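Local coordinates for Alpha/beta hydrolase fold protein (Sphaerobacter thermophilus, PDB 3R0V) that probably acts as a hydrolase of the alpha/beta hydrolase fold and holds a D-malate molecule in a pocket in this crystal, at residues T136-L141 with T184-H189; D125-V130 with G193-P198; A104-L109 with T199-S204. All blocks are in the same frame, centred on the assembly; numbering follows the deposited sequence. Where two conformers were deposited one is given.

Contact 1: residues T136-L141 with T184-H189; sequences TRLDAL and TLPYDH
Leu138 and Pro186, whose CA atoms lie 7.6 Å apart, mark where residues 136-141 and 184-189 come nearest each other. The short helical segments 136-141 and 185-189 run antiparallel, with 164° between their N-to-C directions. Their axes stay 10.9 Å apart at closest approach, a wide spacing that has to be bridged by side chains, and the 162 Å² buried is correspondingly modest. Most of the bridging falls to Leu138. Its CG stands anti to the backbone N (chi1 174°), and from there the two methyls divide the work. CD2 inserts at the junction of Leu185 and Pro186, 3.9 Å from Leu185 CB and 4.0 Å from the ring carbon CG of Pro186. Within these two segments CD1 of Leu138 meets only the leucine, with Leu185 CD1 at 4.0 Å. The two leucine side chains cross at about a right angle, so the methyls of Leu138 meet CB and CD1 of Leu185 across its chain. At the border of this apolar patch the carboxylate of Asp139 comes obliquely to the CG corner of the proline ring, with OD1 3.9 Å from Pro186 CG, a van der Waals approach without polar pairing. Helix 147-158 lies against both sides of the contact: Leu138 rests on Ala150 and Leu185 on Phe154, a residue of the malate pocket, while Leu185 also packs on Leu33. One turn of helix further on, the buried Asp188 forms salt bridges with Arg57 and Arg60 and a hydrogen bond with Ser96. The pair thus joins helices 134-143 and 185-192 within the helical region inserted between strands 111-117 and 209-213.

Contact 2: residues D125-V130 with G193-P198; sequences DSRPPV and GDNTIP
Arg127 and Asn195 meet flat side to flat side: the guanidinium and amide planes are only 20° apart, and the amide nitrogen sits over one guanidinium face, offset toward the rim. Asn195 ND2 comes to 3.4 Å from Arg127 NH2, but both are donors, so the approach is a face contact and not a hydrogen bond. The polar link between the two groups runs instead through one water, which lies in the guanidinium plane at its edge. That water accepts from Arg127 NH2 at 2.9 Å and donates to Asn195 OD1 at 2.7 Å. The Val130 methyl CG2 touches the same amide nitrogen, 3.9 Å from Asn195 ND2.

The next shell holds both flat groups in place. The arginine chain is extended from CG to NE, with CG anti to the backbone N (chi1 -177°), and this straight reach carries the guanidinium to the carbonyls of Pro120 and Gly158, which receive NH1 and NH2 respectively; Trp220 adds a cation-pi contact. On the other segment, Asn195 has a positive phi of 75° and is tied through its backbone to Ala122, while ND2 donates to a glycerol probably from the crystallisation liquor. Just before it, Asp194 OD1 accepts from Thr196 N at 3.0 Å and from Thr196 OG1 at 2.6 Å; the backbone bond defines an Asx turn spanning Asn195. Two irregular loops are thereby joined beside the malate pocket, to which Pro120 belongs, in the region where the helical insertion of this alpha/beta hydrolase leaves and rejoins the core.

Contact 3: residues A104-L109 with T199-S204; sequences AAASGL and TARFAS
A bend at chi3 (72°) folds the Arg201 side chain back over Ala106 and delivers its guanidinium to Ser107, while Ser107 OG stands anti to its own carbonyl carbon and beside its backbone N. The result is a direct bond, Arg201 NH2 donating to Ser107 OG over 3.0 Å. The oxygen lies only 5° out of the guanidinium plane, yet the N-H points somewhat off line, with an angle of 149° at the hydrogen. The serine hydroxyl is also bonded to the carbonyl of Leu103, one helical turn back. Ala106 takes a different position, its methyl lying over one guanidinium face, offset toward the rim, with CB 3.8 Å from Arg201 NH2. The same Ala106 CB touches the edge of the Phe202 ring, at 4.3 Å from Phe202 CD1. Phe202 also packs on Leu102 and Leu103 of helix 96-106. That helix follows Gly93-Gly97, whose GxSxG pattern fits the nucleophile elbow of alpha/beta hydrolases, and the contact sits at its far, C-terminal end. There the chain closes in a Schellman motif: Gly108, with a positive phi, and Leu109 donate back to the carbonyls of Ala105 and Ala104. Waters complete the seam around the carbonyl of Ala106. One donates to Ala106 O and accepts from Arg201 NE at 3.1 Å, and another also donates to Ala106 O, with a further bond to Ser204 OG in one of the two conformers of that serine. The backbone of the same residue turns back on the helix end, Ser204 N donating to Arg201 O at 3.0 Å.

How the contacts relate
Along the chain the contacts open in the order 3, 2, 1 and close in the order 1, 2, 3, so contact 3 encloses contact 2, which encloses contact 1. The centres of contacts 1 and 2 are about 17 Å apart. Those of contacts 2 and 3 are about 19 Å apart, and those of contacts 1 and 3 about 26 Å. Residues 184-204 supply one side of all three, running from helix 185-192 through a loop to helix 199-202. Contacts 2 and 3 touch where Ile197 CG2 packs 3.7 Å from Phe202 CD2. Contacts 1 and 2 both border the pocket, with side chains about 7 Å from the malate, whereas contact 3, about 13 Å off, ties the series to core helix 96-106.

Contact 1: residues T136-L141 with T184-H189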
loop_
_atom_site.group_PDB
_atom_site.type_symbol
_atom_site.label_atom_id
_atom_site.label_comp_id
_atom_site.label_asym_id
_atom_site.label_seq_id
_atom_site.Cartn_x
_atom_site.Cartn_y
_atom_site.Cartn_z
ATOM N N THR A 136 6.953 20.345 2.592
ATOM C CA THR A 136 6.895 21.486 3.490
ATOM C C THR A 136 5.448 21.818 3.862
ATOM O O THR A 136 5.138 22.073 5.029
ATOM C CB THR A 136 7.574 22.717 2.852
ATOM O OG1 THR A 136 8.935 22.390 2.544
ATOM C CG2 THR A 136 7.538 23.915 3.795
ATOM N N ARG A 137 4.560 21.818 2.874
ATOM C CA ARG A 137 3.170 22.179 3.133
ATOM C C ARG A 137 2.466 21.122 3.982
ATOM O O ARG A 137 1.731 21.450 4.914
ATOM C CB ARG A 137 2.431 22.419 1.810
ATOM C CG ARG A 137 0.942 22.648 1.943
ATOM C CD ARG A 137 0.614 23.869 2.796
ATOM N NE ARG A 137 -0.822 24.118 2.769
ATOM C CZ ARG A 137 -1.417 25.108 3.423
ATOM N NH1 ARG A 137 -0.695 25.938 4.165
ATOM N NH2 ARG A 137 -2.731 25.264 3.342
ATOM N N LEU A 138 2.685 19.851 3.655
ATOM C CA LEU A 138 2.103 18.766 4.419
ATOM C C LEU A 138 2.537 18.853 5.884
ATOM O O LEU A 138 1.718 18.731 6.795
ATOM C CB LEU A 138 2.515 17.430 3.807
ATOM C CG LEU A 138 2.094 16.173 4.569
ATOM C CD1 LEU A 138 0.585 16.099 4.716
ATOM C CD2 LEU A 138 2.660 14.924 3.868
ATOM N N ASP A 139 3.832 19.071 6.106
ATOM C CA ASP A 139 4.339 19.209 7.464
ATOM C C ASP A 139 3.689 20.384 8.182
ATOM O O ASP A 139 3.355 20.296 9.360
ATOM C CB ASP A 139 5.858 19.392 7.467
ATOM C CG ASP A 139 6.611 18.082 7.282
ATOM O OD1 ASP A 139 6.003 16.998 7.455
ATOM O OD2 ASP A 139 7.823 18.145 6.976
ATOM N N ALA A 140 3.505 21.488 7.463
ATOM C CA ALA A 140 2.924 22.691 8.064
ATOM C C ALA A 140 1.477 22.459 8.498
ATOM O O ALA A 140 1.057 22.879 9.582
ATOM C CB ALA A 140 3.021 23.855 7.102
ATOM N N LEU A 141 0.722 21.767 7.650
ATOM C CA LEU A 141 -0.665 21.446 7.969
ATOM C C LEU A 141 -0.721 20.570 9.211
ATOM O O LEU A 141 -1.517 20.813 10.123
ATOM C CB LEU A 141 -1.332 20.740 6.783
ATOM C CG LEU A 141 -1.592 21.635 5.562
ATOM C CD1 LEU A 141 -2.051 20.770 4.408
ATOM C CD2 LEU A 141 -2.611 22.734 5.886
ATOM N N THR A 184 1.051 10.028 9.575
ATOM C CA THR A 184 1.885 9.080 8.817
ATOM C C THR A 184 2.001 9.397 7.321
ATOM O O THR A 184 2.703 8.705 6.591
ATOM C CB THR A 184 1.422 7.608 8.987
ATOM O OG1 THR A 184 0.124 7.417 8.416
ATOM C CG2 THR A 184 1.396 7.209 10.464
ATOM N N LEU A 185 1.315 10.436 6.856
ATOM C CA LEU A 185 1.422 10.788 5.445
ATOM C C LEU A 185 2.869 11.042 4.988
ATOM O O LEU A 185 3.234 10.655 3.876
ATOM C CB LEU A 185 0.512 11.972 5.096
ATOM C CG LEU A 185 -0.983 11.643 5.017
ATOM C CD1 LEU A 185 -1.842 12.912 5.064
ATOM C CD2 LEU A 185 -1.317 10.794 3.792
ATOM N N PRO A 186 3.700 11.685 5.834
ATOM C CA PRO A 186 5.102 11.834 5.424
ATOM C C PRO A 186 5.818 10.491 5.280
ATOM O O PRO A 186 6.788 10.404 4.538
ATOM C CB PRO A 186 5.717 12.663 6.554
ATOM C CG PRO A 186 4.556 13.438 7.117
ATOM C CD PRO A 186 3.416 12.437 7.066
ATOM N N TYR A 187 5.362 9.463 5.988
ATOM C CA TYR A 187 5.975 8.142 5.870
ATOM C C TYR A 187 5.733 7.581 4.475
ATOM O O TYR A 187 6.649 7.052 3.840
ATOM C CB TYR A 187 5.385 7.175 6.888
ATOM C CG TYR A 187 5.608 7.527 8.339
ATOM C CD1 TYR A 187 6.369 8.622 8.712
ATOM C CD2 TYR A 187 5.085 6.714 9.340
ATOM C CE1 TYR A 187 6.580 8.919 10.056
ATOM C CE2 TYR A 187 5.294 6.992 10.669
ATOM C CZ TYR A 187 6.039 8.098 11.024
ATOM O OH TYR A 187 6.250 8.374 12.361
ATOM N N ASP A 188 4.500 7.695 3.994
ATOM C CA ASP A 188 4.199 7.215 2.653
ATOM C C ASP A 188 4.912 8.039 1.587
ATOM O O ASP A 188 5.333 7.500 0.561
ATOM C CB ASP A 188 2.694 7.124 2.449
ATOM C CG ASP A 188 2.115 5.914 3.168
ATOM O OD1 ASP A 188 1.446 6.067 4.202
ATOM O OD2 ASP A 188 2.399 4.782 2.712
ATOM N N HIS A 189 5.081 9.337 1.830
ATOM C CA HIS A 189 5.864 10.136 0.899
ATOM C C HIS A 189 7.302 9.601 0.816
ATOM O O HIS A 189 7.864 9.455 -0.274
ATOM C CB HIS A 189 5.843 11.607 1.314
ATOM C CG HIS A 189 6.548 12.512 0.348
ATOM N ND1 HIS A 189 6.920 13.799 0.672
ATOM C CD2 HIS A 189 6.966 12.308 -0.923
ATOM C CE1 HIS A 189 7.525 14.354 -0.366
ATOM N NE2 HIS A 189 7.568 13.470 -1.346
#

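Contact 2: residues D125-V130 with G193-P198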
loop_
_atom_site.group_PDB
_atom_site.type_symbol
_atom_site.label_atom_id
_atom_site.label_comp_id
_atom_site.label_asym_id
_atom_site.label_seq_id
_atom_site.Cartn_x
_atom_site.Cartn_y
_atom_site.Cartn_z
ATOM N N ASP A 125 3.748 12.412 -18.176
ATOM C CA ASP A 125 3.175 13.703 -17.820
ATOM C C ASP A 125 1.657 13.703 -17.620
ATOM O O ASP A 125 1.101 14.721 -17.209
ATOM C CB ASP A 125 3.523 14.759 -18.878
ATOM C CG ASP A 125 4.969 15.235 -18.807
ATOM O OD1 ASP A 125 5.740 14.821 -17.920
ATOM O OD2 ASP A 125 5.325 16.084 -19.655
ATOM N N SER A 126 0.982 12.587 -17.880
ATOM C CA SER A 126 -0.471 12.547 -17.666
ATOM C C SER A 126 -0.829 12.613 -16.180
ATOM O O SER A 126 -1.975 12.859 -15.829
ATOM C CB SER A 126 -1.123 11.325 -18.323
ATOM O OG SER A 126 -0.802 10.132 -17.628
ATOM N N ARG A 127 0.152 12.386 -15.312
ATOM C CA ARG A 127 -0.037 12.644 -13.888
ATOM C C ARG A 127 0.229 14.114 -13.608
ATOM O O ARG A 127 1.251 14.647 -14.033
ATOM C CB ARG A 127 0.898 11.793 -13.039
ATOM C CG ARG A 127 0.664 12.004 -11.557
ATOM C CD ARG A 127 1.480 11.069 -10.724
ATOM N NE ARG A 127 1.228 11.258 -9.302
ATOM C CZ ARG A 127 1.681 10.438 -8.360
ATOM N NH1 ARG A 127 2.397 9.364 -8.697
ATOM N NH2 ARG A 127 1.420 10.680 -7.093
ATOM N N PRO A 128 -0.681 14.777 -12.885
ATOM C CA PRO A 128 -0.448 16.179 -12.515
ATOM C C PRO A 128 0.864 16.318 -11.730
ATOM O O PRO A 128 1.179 15.440 -10.948
ATOM C CB PRO A 128 -1.642 16.504 -11.609
ATOM C CG PRO A 128 -2.673 15.485 -11.936
ATOM C CD PRO A 128 -1.942 14.248 -12.339
ATOM N N PRO A 129 1.630 17.397 -11.954
ATOM C CA PRO A 129 2.849 17.565 -11.154
ATOM C C PRO A 129 2.531 17.718 -9.668
ATOM O O PRO A 129 1.549 18.369 -9.308
ATOM C CB PRO A 129 3.469 18.856 -11.710
ATOM C CG PRO A 129 2.382 19.520 -12.484
ATOM C CD PRO A 129 1.471 18.450 -12.970
ATOM N N VAL A 130 3.336 17.094 -8.823
ATOM C CA VAL A 130 3.224 17.269 -7.383
ATOM C C VAL A 130 3.889 18.599 -7.060
ATOM O O VAL A 130 4.959 18.891 -7.588
ATOM C CB VAL A 130 3.955 16.134 -6.648
ATOM C CG1 VAL A 130 3.983 16.387 -5.150
ATOM C CG2 VAL A 130 3.315 14.780 -6.966
ATOM N N GLY A 193 9.311 8.041 -2.473
ATOM C CA GLY A 193 10.385 8.876 -2.991
ATOM C C GLY A 193 9.794 10.059 -3.730
ATOM O O GLY A 193 8.970 10.780 -3.170
ATOM N N ASP A 194 10.194 10.259 -4.985
ATOM C CA ASP A 194 9.597 11.313 -5.814
ATOM C C ASP A 194 8.664 10.717 -6.874
ATOM O O ASP A 194 8.366 11.344 -7.904
ATOM C CB ASP A 194 10.679 12.151 -6.494
ATOM C CG ASP A 194 11.569 11.326 -7.410
ATOM O OD1 ASP A 194 11.305 10.108 -7.583
ATOM O OD2 ASP A 194 12.523 11.901 -7.972
ATOM N N ASN A 195 8.219 9.499 -6.594
ATOM C CA ASN A 195 7.318 8.731 -7.451
ATOM C C ASN A 195 7.955 8.125 -8.683
ATOM O O ASN A 195 7.275 7.484 -9.467
ATOM C CB ASN A 195 6.084 9.536 -7.853
ATOM C CG ASN A 195 5.296 10.012 -6.662
ATOM O OD1 ASN A 195 5.183 9.314 -5.651
ATOM N ND2 ASN A 195 4.759 11.215 -6.764
ATOM N N THR A 196 9.253 8.313 -8.860
ATOM C CA THR A 196 9.909 7.633 -9.959
ATOM C C THR A 196 10.213 6.174 -9.597
ATOM O O THR A 196 10.500 5.842 -8.435
ATOM C CB THR A 196 11.160 8.393 -10.463
ATOM O OG1 THR A 196 12.143 8.440 -9.433
ATOM C CG2 THR A 196 10.794 9.818 -10.870
ATOM N N ILE A 197 10.119 5.297 -10.586
ATOM C CA ILE A 197 10.369 3.881 -10.338
ATOM C C ILE A 197 11.865 3.582 -10.228
ATOM O O ILE A 197 12.637 3.970 -11.098
ATOM C CB ILE A 197 9.789 3.010 -11.463
ATOM C CG1 ILE A 197 8.277 3.213 -11.569
ATOM C CG2 ILE A 197 10.138 1.533 -11.218
ATOM C CD1 ILE A 197 7.659 2.508 -12.736
ATOM N N PRO A 198 12.278 2.887 -9.154
ATOM C CA PRO A 198 13.669 2.411 -9.093
ATOM C C PRO A 198 13.841 1.184 -9.984
ATOM O O PRO A 198 13.885 0.042 -9.526
ATOM C CB PRO A 198 13.868 2.064 -7.612
ATOM C CG PRO A 198 12.502 1.767 -7.099
ATOM C CD PRO A 198 11.525 2.586 -7.922
HETATM O O HOH W 1 2.563 8.850 -5.090
#

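Contact 3: residues A104-L109 with T199-S204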
loop_
_atom_site.group_PDB
_atom_site.type_symbol
_atom_site.label_atom_id
_atom_site.label_comp_id
_atom_site.label_asym_id
_atom_site.label_seq_id
_atom_site.Cartn_x
_atom_site.Cartn_y
_atom_site.Cartn_z
ATOM N N ALA A 104 10.486 -4.064 -0.434
ATOM C CA ALA A 104 10.814 -5.189 0.445
ATOM C C ALA A 104 11.273 -6.392 -0.380
ATOM O O ALA A 104 12.236 -7.079 -0.020
ATOM C CB ALA A 104 9.611 -5.556 1.311
ATOM N N ALA A 105 10.587 -6.646 -1.485
ATOM C CA ALA A 105 10.954 -7.745 -2.373
ATOM C C ALA A 105 12.347 -7.524 -2.955
ATOM O O ALA A 105 13.167 -8.440 -2.990
ATOM C CB ALA A 105 9.921 -7.894 -3.480
ATOM N N ALA A 106 12.622 -6.297 -3.388
ATOM C CA ALA A 106 13.922 -5.969 -3.964
ATOM C C ALA A 106 15.026 -6.065 -2.917
ATOM O O ALA A 106 16.185 -6.314 -3.257
ATOM C CB ALA A 106 13.886 -4.564 -4.570
ATOM N N SER A 107 14.664 -5.876 -1.652
ATOM C CA SER A 107 15.627 -5.927 -0.557
ATOM C C SER A 107 15.904 -7.345 -0.096
ATOM O O SER A 107 16.760 -7.555 0.761
ATOM C CB SER A 107 15.134 -5.101 0.631
ATOM O OG SER A 107 15.003 -3.733 0.281
ATOM N N GLY A 108 15.172 -8.310 -0.638
ATOM C CA GLY A 108 15.426 -9.703 -0.316
ATOM C C GLY A 108 14.565 -10.345 0.760
ATOM O O GLY A 108 14.907 -11.422 1.247
ATOM N N LEU A 109 13.460 -9.717 1.153
ATOM C CA LEU A 109 12.569 -10.390 2.103
ATOM C C LEU A 109 11.988 -11.660 1.488
ATOM O O LEU A 109 11.845 -11.753 0.262
ATOM C CB LEU A 109 11.428 -9.483 2.561
ATOM C CG LEU A 109 11.770 -8.294 3.466
ATOM C CD1 LEU A 109 10.518 -7.793 4.163
ATOM C CD2 LEU A 109 12.829 -8.642 4.486
ATOM N N THR A 199 13.908 1.447 -11.282
ATOM C CA THR A 199 13.896 0.410 -12.300
ATOM C C THR A 199 14.950 -0.673 -12.108
ATOM O O THR A 199 14.640 -1.866 -12.212
ATOM C CB THR A 199 14.071 1.035 -13.687
ATOM O OG1 THR A 199 12.956 1.888 -13.952
ATOM C CG2 THR A 199 14.173 -0.043 -14.762
ATOM N N ALA A 200 16.186 -0.260 -11.833
ATOM C CA ALA A 200 17.285 -1.202 -11.639
ATOM C C ALA A 200 16.939 -2.210 -10.552
ATOM O O ALA A 200 17.128 -3.420 -10.729
ATOM C CB ALA A 200 18.560 -0.466 -11.288
ATOM N N ARG A 201 16.417 -1.718 -9.435
ATOM C CA ARG A 201 16.052 -2.595 -8.326
ATOM C C ARG A 201 14.879 -3.505 -8.645
ATOM O O ARG A 201 14.914 -4.703 -8.359
ATOM C CB ARG A 201 15.715 -1.780 -7.089
ATOM C CG ARG A 201 16.871 -0.947 -6.590
ATOM C CD ARG A 201 16.575 -0.462 -5.194
ATOM N NE ARG A 201 16.663 -1.563 -4.240
ATOM C CZ ARG A 201 16.007 -1.597 -3.086
ATOM N NH1 ARG A 201 15.206 -0.595 -2.753
ATOM N NH2 ARG A 201 16.148 -2.635 -2.265
ATOM N N PHE A 202 13.827 -2.949 -9.235
ATOM C CA PHE A 202 12.644 -3.748 -9.489
ATOM C C PHE A 202 12.876 -4.774 -10.598
ATOM O O PHE A 202 12.276 -5.847 -10.578
ATOM C CB PHE A 202 11.418 -2.862 -9.769
ATOM C CG PHE A 202 10.953 -2.041 -8.574
ATOM C CD1 PHE A 202 11.542 -2.187 -7.317
ATOM C CD2 PHE A 202 9.898 -1.144 -8.713
ATOM C CE1 PHE A 202 11.100 -1.429 -6.232
ATOM C CE2 PHE A 202 9.448 -0.401 -7.635
ATOM C CZ PHE A 202 10.044 -0.540 -6.400
ATOM N N ALA A 203 13.758 -4.470 -11.544
ATOM C CA ALA A 203 14.094 -5.456 -12.574
ATOM C C ALA A 203 14.777 -6.689 -11.977
ATOM O O ALA A 203 14.819 -7.740 -12.615
ATOM C CB ALA A 203 14.961 -4.830 -13.643
ATOM N N SER A 204 15.268 -6.562 -10.745
ATOM C CA SER A 204 15.981 -7.643 -10.063
ATOM C C SER A 204 15.044 -8.562 -9.275
ATOM O O SER A 204 15.476 -9.578 -8.713
ATOM C CB SER A 204 17.060 -7.074 -9.134
ATOM O OG SER A 204 16.510 -6.615 -7.906
HETATM O O HOH W 2 18.011 -4.274 -4.912
HETATM O O HOH W 3 16.902 -8.131 -5.715
HETATM O O HOH W 4 14.481 -0.328 -0.017
#